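Local coordinates for protein NAD(P)H-flavin oxidoreductase (Staphylococcus epidermidis ATCC 12228, PDB 3GBH) that binds flavin mononucleotide and probably uses it to pass electrons from NAD(P)H to an acceptor, at residues M64-Q78 with N162-I176. Sequence-based numbering, arbitrary orientation.
Sequences MKEKVKESFGFNSRQ and NPIGGFDKENIADII. With FMN (flavin mononucleotide), chain H.
Asn75 ND2 reaches both Gly166 O, at 3.0 Å, and flavin O4, tying residues 64-78 to the loop after strand 160-164 and to the cofactor. Gly166 O lies in the Asn75 amide plane, whereas ND2 stands 36° out of that carbonyl's plane. Asn75 OD1 accepts the flavin N3 hydrogen over 2.8 Å and a weak bond from Gln78 NE2. A turn at chi2 (95°) folds the Gln78 chain so that NE2 reaches Asn162 OD1 at 2.9 Å; the bond is nearly straight, the two amides almost coplanar. Ile164 CG2 lies against one face of the Asn75 amide, 3.6 Å from ND2, while Ile164 CD1 meets Gln78 CB.

Farther along, Asp168 N donates to Ser71 O at 2.9 Å. Phe167 CB makes a CH-pi contact, 3.9 Å from the Phe72 centroid; the rings, 10° from parallel, hardly overlap, so CB covers the face. Val68 CG1 nestles among Ile172 CD1, Ile175 CG2 and Ile176 CG2; Ile172 and Ile176 in turn lie on strand 84-91. The Asn75 carboxamide thus reads N3-H and O4 of the pyrimidine, steadied weakly through Gln78 by Asn162; donation from ND2 and Gly166 N would probably polarise the C4 carbonyl and may ease reduction.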
HETATM    1  N   MSE B  64      23.887 -43.636  -9.852  1.00 21.43           N
HETATM    2  CA  MSE B  64      24.615 -42.462  -9.324  1.00 22.59           C
HETATM    3  C   MSE B  64      24.217 -42.109  -7.875  1.00 22.71           C
HETATM    4  O   MSE B  64      25.044 -41.686  -7.081  1.00 21.35           O
HETATM    5  CB  MSE B  64      24.420 -41.232 -10.218  1.00 22.86           C
HETATM    6  CG  MSE B  64      25.400 -40.047  -9.919  1.00 22.39           C
HETATM    7 SE   MSE B  64      27.325 -40.539 -10.002  0.75 29.20          SE
HETATM    8  CE  MSE B  64      27.628 -40.498 -11.928  1.00 27.41           C
ATOM      9  N   LYS B  65      22.953 -42.315  -7.534  1.00 23.10           N
ATOM     10  CA  LYS B  65      22.522 -42.196  -6.148  1.00 23.34           C
ATOM     11  C   LYS B  65      23.305 -43.139  -5.244  1.00 23.34           C
ATOM     12  O   LYS B  65      23.756 -42.753  -4.163  1.00 22.80           O
ATOM     13  CB  LYS B  65      21.029 -42.489  -6.042  1.00 23.82           C
ATOM     14  CG  LYS B  65      20.160 -41.329  -6.507  1.00 21.39           C
ATOM     15  CD  LYS B  65      18.720 -41.578  -6.145  1.00 23.92           C
ATOM     16  CE  LYS B  65      17.873 -40.318  -6.188  1.00 21.87           C
ATOM     17  NZ  LYS B  65      16.618 -40.615  -5.502  1.00 22.98           N
ATOM     18  N   GLU B  66      23.462 -44.384  -5.677  1.00 22.42           N
ATOM     19  CA  GLU B  66      24.241 -45.331  -4.912  1.00 23.11           C
ATOM     20  C   GLU B  66      25.695 -44.892  -4.771  1.00 23.24           C
ATOM     21  O   GLU B  66      26.293 -45.049  -3.697  1.00 22.44           O
ATOM     22  CB  GLU B  66      24.202 -46.701  -5.567  1.00 23.67           C
ATOM     23  CG  GLU B  66      24.968 -47.758  -4.807  1.00 27.86           C
ATOM     24  CD  GLU B  66      24.461 -47.980  -3.399  1.00 34.11           C
ATOM     25  OE1 GLU B  66      23.243 -47.846  -3.173  1.00 35.07           O
ATOM     26  OE2 GLU B  66      25.296 -48.322  -2.529  1.00 38.85           O
ATOM     27  N   LYS B  67      26.261 -44.352  -5.855  1.00 23.45           N
ATOM     28  CA  LYS B  67      27.639 -43.872  -5.827  1.00 23.92           C
ATOM     29  C   LYS B  67      27.838 -42.717  -4.884  1.00 22.37           C
ATOM     30  O   LYS B  67      28.885 -42.617  -4.260  1.00 22.05           O
ATOM     31  CB  LYS B  67      28.116 -43.465  -7.221  1.00 25.08           C
ATOM     32  CG  LYS B  67      28.410 -44.653  -8.115  1.00 28.04           C
ATOM     33  CD  LYS B  67      28.852 -44.152  -9.494  1.00 33.52           C
ATOM     34  CE  LYS B  67      29.416 -45.259 -10.355  1.00 39.30           C
ATOM     35  NZ  LYS B  67      29.556 -44.806 -11.780  1.00 45.79           N
ATOM     36  N   VAL B  68      26.854 -41.829  -4.784  1.00 21.62           N
ATOM     37  CA  VAL B  68      27.013 -40.675  -3.893  1.00 22.25           C
ATOM     38  C   VAL B  68      26.421 -40.914  -2.492  1.00 24.12           C
ATOM     39  O   VAL B  68      26.456 -40.015  -1.651  1.00 24.49           O
ATOM     40  CB  VAL B  68      26.424 -39.407  -4.482  1.00 21.89           C
ATOM     41  CG1 VAL B  68      26.963 -39.162  -5.889  1.00 23.58           C
ATOM     42  CG2 VAL B  68      24.916 -39.458  -4.471  1.00 22.41           C
ATOM     43  N   LYS B  69      25.922 -42.123  -2.224  1.00 23.03           N
ATOM     44  CA  LYS B  69      25.141 -42.356  -1.018  1.00 24.90           C
ATOM     45  C   LYS B  69      25.960 -42.032   0.235  1.00 24.48           C
ATOM     46  O   LYS B  69      25.517 -41.264   1.070  1.00 24.40           O
ATOM     47  CB  LYS B  69      24.632 -43.799  -0.988  1.00 26.08           C
ATOM     48  CG  LYS B  69      23.686 -44.156   0.171  1.00 28.29           C
ATOM     49  CD  LYS B  69      23.478 -45.688   0.251  1.00 28.58           C
ATOM     50  N   GLU B  70      27.159 -42.592   0.354  1.00 24.53           N
ATOM     51  CA  GLU B  70      27.984 -42.385   1.554  1.00 25.96           C
ATOM     52  C   GLU B  70      28.332 -40.904   1.730  1.00 26.26           C
ATOM     53  O   GLU B  70      28.373 -40.414   2.852  1.00 26.94           O
ATOM     54  CB  GLU B  70      29.249 -43.270   1.537  1.00 26.71           C
ATOM     55  N   SER B  71      28.531 -40.189   0.623  1.00 25.49           N
ATOM     56  CA  SER B  71      28.805 -38.753   0.678  1.00 26.02           C
ATOM     57  C   SER B  71      27.658 -37.895   1.223  1.00 26.29           C
ATOM     58  O   SER B  71      27.875 -36.726   1.535  1.00 26.82           O
ATOM     59  CB  SER B  71      29.188 -38.228  -0.708  1.00 25.44           C
ATOM     60  OG  SER B  71      30.304 -38.939  -1.214  1.00 31.22           O
ATOM     61  N   PHE B  72      26.436 -38.420   1.283  1.00 25.87           N
ATOM     62  CA  PHE B  72      25.342 -37.630   1.833  1.00 26.68           C
ATOM     63  C   PHE B  72      25.067 -37.882   3.292  1.00 28.52           C
ATOM     64  O   PHE B  72      24.256 -37.184   3.891  1.00 31.31           O
ATOM     65  CB  PHE B  72      24.090 -37.699   0.954  1.00 26.20           C
ATOM     66  CG  PHE B  72      24.165 -36.756  -0.181  1.00 22.98           C
ATOM     67  CD1 PHE B  72      24.850 -37.108  -1.324  1.00 23.42           C
ATOM     68  CD2 PHE B  72      23.643 -35.489  -0.083  1.00 24.82           C
ATOM     69  CE1 PHE B  72      24.988 -36.208  -2.375  1.00 27.25           C
ATOM     70  CE2 PHE B  72      23.766 -34.584  -1.132  1.00 22.45           C
ATOM     71  CZ  PHE B  72      24.443 -34.934  -2.273  1.00 26.78           C
ATOM     72  N   GLY B  73      25.802 -38.800   3.890  1.00 29.35           N
ATOM     73  CA  GLY B  73      25.843 -38.899   5.357  1.00 30.57           C
ATOM     74  C   GLY B  73      24.472 -39.002   5.986  1.00 31.30           C
ATOM     75  O   GLY B  73      23.724 -39.919   5.667  1.00 31.06           O
ATOM     76  N   PHE B  74      24.125 -38.053   6.859  1.00 32.65           N
ATOM     77  CA  PHE B  74      22.858 -38.126   7.569  1.00 34.05           C
ATOM     78  C   PHE B  74      21.718 -37.592   6.712  1.00 31.39           C
ATOM     79  O   PHE B  74      20.574 -37.597   7.165  1.00 31.91           O
ATOM     80  CB  PHE B  74      22.897 -37.398   8.938  1.00 37.95           C
ATOM     81  CG  PHE B  74      23.887 -37.997   9.919  1.00 45.50           C
ATOM     82  CD1 PHE B  74      23.598 -39.186  10.586  1.00 48.41           C
ATOM     83  CD2 PHE B  74      25.122 -37.380  10.149  1.00 50.05           C
ATOM     84  CE1 PHE B  74      24.516 -39.744  11.473  1.00 50.58           C
ATOM     85  CE2 PHE B  74      26.047 -37.933  11.039  1.00 50.03           C
ATOM     86  CZ  PHE B  74      25.747 -39.115  11.700  1.00 49.04           C
ATOM     87  N   ASN B  75      22.010 -37.166   5.486  1.00 27.92           N
ATOM     88  CA  ASN B  75      20.973 -36.770   4.538  1.00 26.71           C
ATOM     89  C   ASN B  75      20.507 -37.919   3.591  1.00 27.02           C
ATOM     90  O   ASN B  75      20.098 -37.698   2.435  1.00 24.88           O
ATOM     91  CB  ASN B  75      21.458 -35.527   3.789  1.00 27.09           C
ATOM     92  CG  ASN B  75      21.604 -34.338   4.700  1.00 23.81           C
ATOM     93  OD1 ASN B  75      20.636 -33.921   5.306  1.00 28.25           O
ATOM     94  ND2 ASN B  75      22.806 -33.778   4.805  1.00 27.32           N
ATOM     95  N   SER B  76      20.560 -39.162   4.091  1.00 27.73           N
ATOM     96  CA  SER B  76      20.329 -40.328   3.255  1.00 27.74           C
ATOM     97  C   SER B  76      18.866 -40.442   2.824  1.00 28.01           C
ATOM     98  O   SER B  76      18.576 -40.885   1.713  1.00 29.00           O
ATOM     99  CB  SER B  76      20.764 -41.617   3.976  1.00 28.54           C
ATOM    100  OG  SER B  76      19.957 -41.809   5.134  1.00 33.31           O
ATOM    101  N   ARG B  77      17.939 -40.024   3.672  1.00 27.43           N
ATOM    102  CA  ARG B  77      16.534 -40.150   3.310  1.00 27.24           C
ATOM    103  C   ARG B  77      16.157 -39.213   2.172  1.00 25.99           C
ATOM    104  O   ARG B  77      15.396 -39.594   1.281  1.00 24.48           O
ATOM    105  CB  ARG B  77      15.620 -39.925   4.507  1.00 29.24           C
ATOM    106  CG  ARG B  77      14.265 -40.552   4.285  1.00 33.85           C
ATOM    107  CD  ARG B  77      13.552 -40.870   5.567  1.00 40.82           C
ATOM    108  NE  ARG B  77      12.349 -41.655   5.281  1.00 44.42           N
ATOM    109  CZ  ARG B  77      11.224 -41.611   5.992  1.00 43.32           C
ATOM    110  NH1 ARG B  77      11.110 -40.805   7.047  1.00 44.22           N
ATOM    111  NH2 ARG B  77      10.195 -42.375   5.635  1.00 42.69           N
ATOM    112  N   GLN B  78      16.692 -37.988   2.204  1.00 23.50           N
ATOM    113  CA  GLN B  78      16.423 -37.037   1.148  1.00 23.84           C
ATOM    114  C   GLN B  78      16.971 -37.605  -0.153  1.00 22.97           C
ATOM    115  O   GLN B  78      16.285 -37.580  -1.163  1.00 23.89           O
ATOM    116  CB  GLN B  78      17.054 -35.655   1.405  1.00 22.78           C
ATOM    117  CG  GLN B  78      16.518 -34.884   2.600  1.00 24.68           C
ATOM    118  CD  GLN B  78      17.379 -35.099   3.831  1.00 29.59           C
ATOM    119  OE1 GLN B  78      17.671 -36.231   4.200  1.00 22.92           O
ATOM    120  NE2 GLN B  78      17.811 -34.006   4.449  1.00 22.46           N
ATOM    121  N   ASN B 162      14.803 -29.356  -0.584  1.00 22.56           N
ATOM    122  CA  ASN B 162      15.580 -29.268   0.673  1.00 22.67           C
ATOM    123  C   ASN B 162      16.994 -28.919   0.279  1.00 22.86           C
ATOM    124  O   ASN B 162      17.695 -29.744  -0.357  1.00 21.88           O
ATOM    125  CB  ASN B 162      15.532 -30.587   1.445  1.00 21.44           C
ATOM    126  CG  ASN B 162      16.349 -30.583   2.762  1.00 24.65           C
ATOM    127  OD1 ASN B 162      16.735 -31.639   3.218  1.00 31.35           O
ATOM    128  ND2 ASN B 162      16.578 -29.416   3.373  1.00 24.23           N
ATOM    129  N   PRO B 163      17.422 -27.683   0.589  1.00 22.31           N
ATOM    130  CA  PRO B 163      18.837 -27.366   0.337  1.00 22.13           C
ATOM    131  C   PRO B 163      19.706 -28.048   1.356  1.00 22.24           C
ATOM    132  O   PRO B 163      19.323 -28.154   2.518  1.00 22.85           O
ATOM    133  CB  PRO B 163      18.883 -25.842   0.437  1.00 22.36           C
ATOM    134  CG  PRO B 163      17.755 -25.485   1.355  1.00 23.77           C
ATOM    135  CD  PRO B 163      16.689 -26.537   1.155  1.00 24.10           C
ATOM    136  N   ILE B 164      20.872 -28.519   0.916  1.00 22.32           N
ATOM    137  CA  ILE B 164      21.693 -29.423   1.688  1.00 21.92           C
ATOM    138  C   ILE B 164      23.157 -29.003   1.523  1.00 24.41           C
ATOM    139  O   ILE B 164      23.641 -28.842   0.395  1.00 23.66           O
ATOM    140  CB  ILE B 164      21.458 -30.911   1.240  1.00 22.87           C
ATOM    141  CG1 ILE B 164      20.060 -31.384   1.671  1.00 23.10           C
ATOM    142  CG2 ILE B 164      22.500 -31.858   1.834  1.00 19.87           C
ATOM    143  CD1 ILE B 164      19.579 -32.705   1.105  1.00 22.68           C
ATOM    144  N   GLY B 165      23.828 -28.782   2.660  1.00 24.09           N
ATOM    145  CA  GLY B 165      25.242 -28.449   2.710  1.00 24.86           C
ATOM    146  C   GLY B 165      26.012 -29.559   3.385  1.00 25.12           C
ATOM    147  O   GLY B 165      27.223 -29.625   3.279  1.00 25.62           O
ATOM    148  N   GLY B 166      25.289 -30.473   4.032  1.00 25.80           N
ATOM    149  CA  GLY B 166      25.881 -31.568   4.757  1.00 25.52           C
ATOM    150  C   GLY B 166      26.230 -32.760   3.902  1.00 25.86           C
ATOM    151  O   GLY B 166      25.714 -33.849   4.128  1.00 27.00           O
ATOM    152  N   PHE B 167      27.113 -32.550   2.926  1.00 25.37           N
ATOM    153  CA  PHE B 167      27.650 -33.639   2.126  1.00 24.46           C
ATOM    154  C   PHE B 167      29.168 -33.495   1.994  1.00 25.04           C
ATOM    155  O   PHE B 167      29.729 -32.438   2.290  1.00 24.88           O
ATOM    156  CB  PHE B 167      26.920 -33.764   0.756  1.00 23.41           C
ATOM    157  CG  PHE B 167      27.058 -32.576  -0.156  1.00 24.50           C
ATOM    158  CD1 PHE B 167      26.344 -31.415   0.067  1.00 22.29           C
ATOM    159  CD2 PHE B 167      27.862 -32.643  -1.282  1.00 25.81           C
ATOM    160  CE1 PHE B 167      26.451 -30.337  -0.789  1.00 26.57           C
ATOM    161  CE2 PHE B 167      27.973 -31.581  -2.117  1.00 26.37           C
ATOM    162  CZ  PHE B 167      27.277 -30.421  -1.878  1.00 25.70           C
ATOM    163  N   ASP B 168      29.812 -34.569   1.556  1.00 24.59           N
ATOM    164  CA  ASP B 168      31.278 -34.625   1.417  1.00 25.83           C
ATOM    165  C   ASP B 168      31.749 -33.832   0.200  1.00 26.71           C
ATOM    166  O   ASP B 168      31.918 -34.375  -0.883  1.00 27.77           O
ATOM    167  CB  ASP B 168      31.729 -36.087   1.336  1.00 26.18           C
ATOM    168  CG  ASP B 168      33.248 -36.251   1.288  1.00 28.02           C
ATOM    169  OD1 ASP B 168      33.978 -35.231   1.271  1.00 30.01           O
ATOM    170  OD2 ASP B 168      33.694 -37.414   1.230  1.00 29.39           O
ATOM    171  N   LYS B 169      31.987 -32.546   0.413  1.00 25.81           N
ATOM    172  CA  LYS B 169      32.449 -31.646  -0.639  1.00 26.33           C
ATOM    173  C   LYS B 169      33.877 -31.906  -1.117  1.00 26.12           C
ATOM    174  O   LYS B 169      34.235 -31.567  -2.247  1.00 26.54           O
ATOM    175  CB  LYS B 169      32.319 -30.221  -0.136  1.00 26.01           C
ATOM    176  CG  LYS B 169      30.851 -29.801  -0.103  1.00 26.92           C
ATOM    177  CD  LYS B 169      30.683 -28.447   0.541  1.00 32.15           C
ATOM    178  CE  LYS B 169      29.230 -28.070   0.611  1.00 33.67           C
ATOM    179  NZ  LYS B 169      28.999 -26.910   1.492  1.00 37.53           N
ATOM    180  N   GLU B 170      34.691 -32.493  -0.256  1.00 25.02           N
ATOM    181  CA  GLU B 170      36.060 -32.845  -0.627  1.00 26.99           C
ATOM    182  C   GLU B 170      36.130 -33.877  -1.746  1.00 24.92           C
ATOM    183  O   GLU B 170      37.062 -33.876  -2.521  1.00 25.94           O
ATOM    184  CB  GLU B 170      36.811 -33.396   0.578  1.00 28.23           C
ATOM    185  CG  GLU B 170      37.007 -32.397   1.692  1.00 40.36           C
ATOM    186  CD  GLU B 170      37.892 -31.228   1.293  1.00 51.38           C
ATOM    187  OE1 GLU B 170      39.033 -31.484   0.832  1.00 58.31           O
ATOM    188  OE2 GLU B 170      37.442 -30.059   1.440  1.00 57.50           O
ATOM    189  N   ASN B 171      35.162 -34.779  -1.796  1.00 23.27           N
ATOM    190  CA  ASN B 171      35.225 -35.940  -2.683  1.00 22.67           C
ATOM    191  C   ASN B 171      34.116 -35.984  -3.729  1.00 21.76           C
ATOM    192  O   ASN B 171      34.178 -36.783  -4.653  1.00 22.92           O
ATOM    193  CB  ASN B 171      35.213 -37.209  -1.865  1.00 22.37           C
ATOM    194  CG  ASN B 171      36.425 -37.332  -0.986  1.00 25.60           C
ATOM    195  OD1 ASN B 171      37.563 -37.370  -1.466  1.00 25.45           O
ATOM    196  ND2 ASN B 171      36.197 -37.393   0.313  1.00 25.38           N
ATOM    197  N   ILE B 172      33.128 -35.114  -3.619  1.00 21.36           N
ATOM    198  CA  ILE B 172      31.946 -35.264  -4.464  1.00 22.78           C
ATOM    199  C   ILE B 172      32.226 -35.090  -5.968  1.00 23.90           C
ATOM    200  O   ILE B 172      31.686 -35.851  -6.793  1.00 25.17           O
ATOM    201  CB  ILE B 172      30.778 -34.345  -3.990  1.00 22.69           C
ATOM    202  CG1 ILE B 172      29.471 -34.742  -4.692  1.00 23.72           C
ATOM    203  CG2 ILE B 172      31.158 -32.878  -4.120  1.00 21.15           C
ATOM    204  CD1 ILE B 172      28.994 -36.204  -4.338  1.00 21.97           C
ATOM    205  N   ALA B 173      33.060 -34.116  -6.336  1.00 24.18           N
ATOM    206  CA  ALA B 173      33.427 -33.924  -7.763  1.00 24.83           C
ATOM    207  C   ALA B 173      34.025 -35.185  -8.357  1.00 25.24           C
ATOM    208  O   ALA B 173      33.615 -35.646  -9.429  1.00 24.40           O
ATOM    209  CB  ALA B 173      34.400 -32.734  -7.953  1.00 23.11           C
ATOM    210  N   ASP B 174      35.000 -35.756  -7.655  1.00 26.42           N
ATOM    211  CA  ASP B 174      35.632 -36.980  -8.115  1.00 25.95           C
ATOM    212  C   ASP B 174      34.635 -38.133  -8.281  1.00 26.12           C
ATOM    213  O   ASP B 174      34.751 -38.939  -9.213  1.00 25.32           O
ATOM    214  CB  ASP B 174      36.733 -37.420  -7.140  1.00 27.50           C
ATOM    215  CG  ASP B 174      37.917 -36.444  -7.092  1.00 34.03           C
ATOM    216  OD1 ASP B 174      38.287 -35.871  -8.157  1.00 31.98           O
ATOM    217  OD2 ASP B 174      38.478 -36.262  -5.977  1.00 37.43           O
ATOM    218  N   ILE B 175      33.698 -38.243  -7.345  1.00 26.23           N
ATOM    219  CA  ILE B 175      32.751 -39.350  -7.325  1.00 26.63           C
ATOM    220  C   ILE B 175      31.835 -39.281  -8.550  1.00 26.89           C
ATOM    221  O   ILE B 175      31.580 -40.278  -9.191  1.00 26.12           O
ATOM    222  CB  ILE B 175      31.918 -39.387  -5.994  1.00 26.33           C
ATOM    223  CG1 ILE B 175      32.826 -39.761  -4.820  1.00 27.15           C
ATOM    224  CG2 ILE B 175      30.776 -40.390  -6.090  1.00 24.81           C
ATOM    225  CD1 ILE B 175      32.227 -39.501  -3.450  1.00 26.11           C
ATOM    226  N   ILE B 176      31.361 -38.101  -8.893  1.00 27.44           N
ATOM    227  CA  ILE B 176      30.429 -37.987 -10.011  1.00 30.22           C
ATOM    228  C   ILE B 176      31.110 -37.775 -11.360  1.00 29.87           C
ATOM    229  O   ILE B 176      30.460 -37.874 -12.393  1.00 29.26           O
ATOM    230  CB  ILE B 176      29.339 -36.930  -9.774  1.00 30.55           C
ATOM    231  CG1 ILE B 176      29.880 -35.514  -9.883  1.00 33.16           C
ATOM    232  CG2 ILE B 176      28.685 -37.140  -8.391  1.00 30.25           C
ATOM    233  CD1 ILE B 176      28.799 -34.471  -9.662  1.00 33.50           C
TER
HETATM  234  N1  FMN H 300      18.825 -29.482   5.879  1.00 26.79           N
HETATM  235  C2  FMN H 300      19.156 -30.818   6.054  1.00 29.05           C
HETATM  236  O2  FMN H 300      18.314 -31.647   6.414  1.00 28.12           O
HETATM  237  N3  FMN H 300      20.449 -31.217   5.844  1.00 26.22           N
HETATM  238  C4  FMN H 300      21.427 -30.306   5.438  1.00 28.95           C
HETATM  239  O4  FMN H 300      22.594 -30.705   5.261  1.00 27.97           O
HETATM  240  C4A FMN H 300      21.096 -28.970   5.282  1.00 25.78           C
HETATM  241  N5  FMN H 300      22.039 -28.024   4.920  1.00 25.88           N
HETATM  242  C5A FMN H 300      21.640 -26.792   4.447  1.00 25.95           C
HETATM  243  C6  FMN H 300      22.532 -25.961   3.746  1.00 25.91           C
HETATM  244  C7  FMN H 300      22.128 -24.732   3.271  1.00 25.53           C
HETATM  245  C7M FMN H 300      23.096 -23.852   2.527  1.00 26.99           C
HETATM  246  C8  FMN H 300      20.818 -24.300   3.509  1.00 26.33           C
HETATM  247  C8M FMN H 300      20.305 -22.982   3.019  1.00 24.47           C
HETATM  248  C9  FMN H 300      19.940 -25.115   4.201  1.00 25.64           C
HETATM  249  C9A FMN H 300      20.322 -26.374   4.675  1.00 27.17           C
HETATM  250  N10 FMN H 300      19.432 -27.215   5.360  1.00 27.38           N
HETATM  251  C10 FMN H 300      19.777 -28.558   5.515  1.00 28.41           C
HETATM  252  C1' FMN H 300      17.982 -26.819   5.548  1.00 25.48           C
HETATM  253  C2' FMN H 300      17.927 -25.800   6.687  1.00 26.98           C
HETATM  254  O2' FMN H 300      18.037 -26.443   7.946  1.00 25.38           O
HETATM  255  C3' FMN H 300      16.618 -25.009   6.588  1.00 27.11           C
HETATM  256  O3' FMN H 300      16.634 -24.250   5.406  1.00 27.19           O
HETATM  257  C4' FMN H 300      16.350 -24.090   7.780  1.00 28.68           C
HETATM  258  O4' FMN H 300      16.173 -24.885   8.953  1.00 27.17           O
HETATM  259  C5' FMN H 300      15.113 -23.235   7.517  1.00 27.90           C
HETATM  260  O5' FMN H 300      13.973 -24.067   7.337  1.00 24.97           O
HETATM  261  P   FMN H 300      13.112 -23.971   5.995  1.00 25.45           P
HETATM  262  O1P FMN H 300      11.951 -24.920   6.069  1.00 23.29           O
HETATM  263  O2P FMN H 300      14.033 -24.260   4.845  1.00 23.75           O
HETATM  264  O3P FMN H 300      12.594 -22.564   5.816  1.00 24.66           O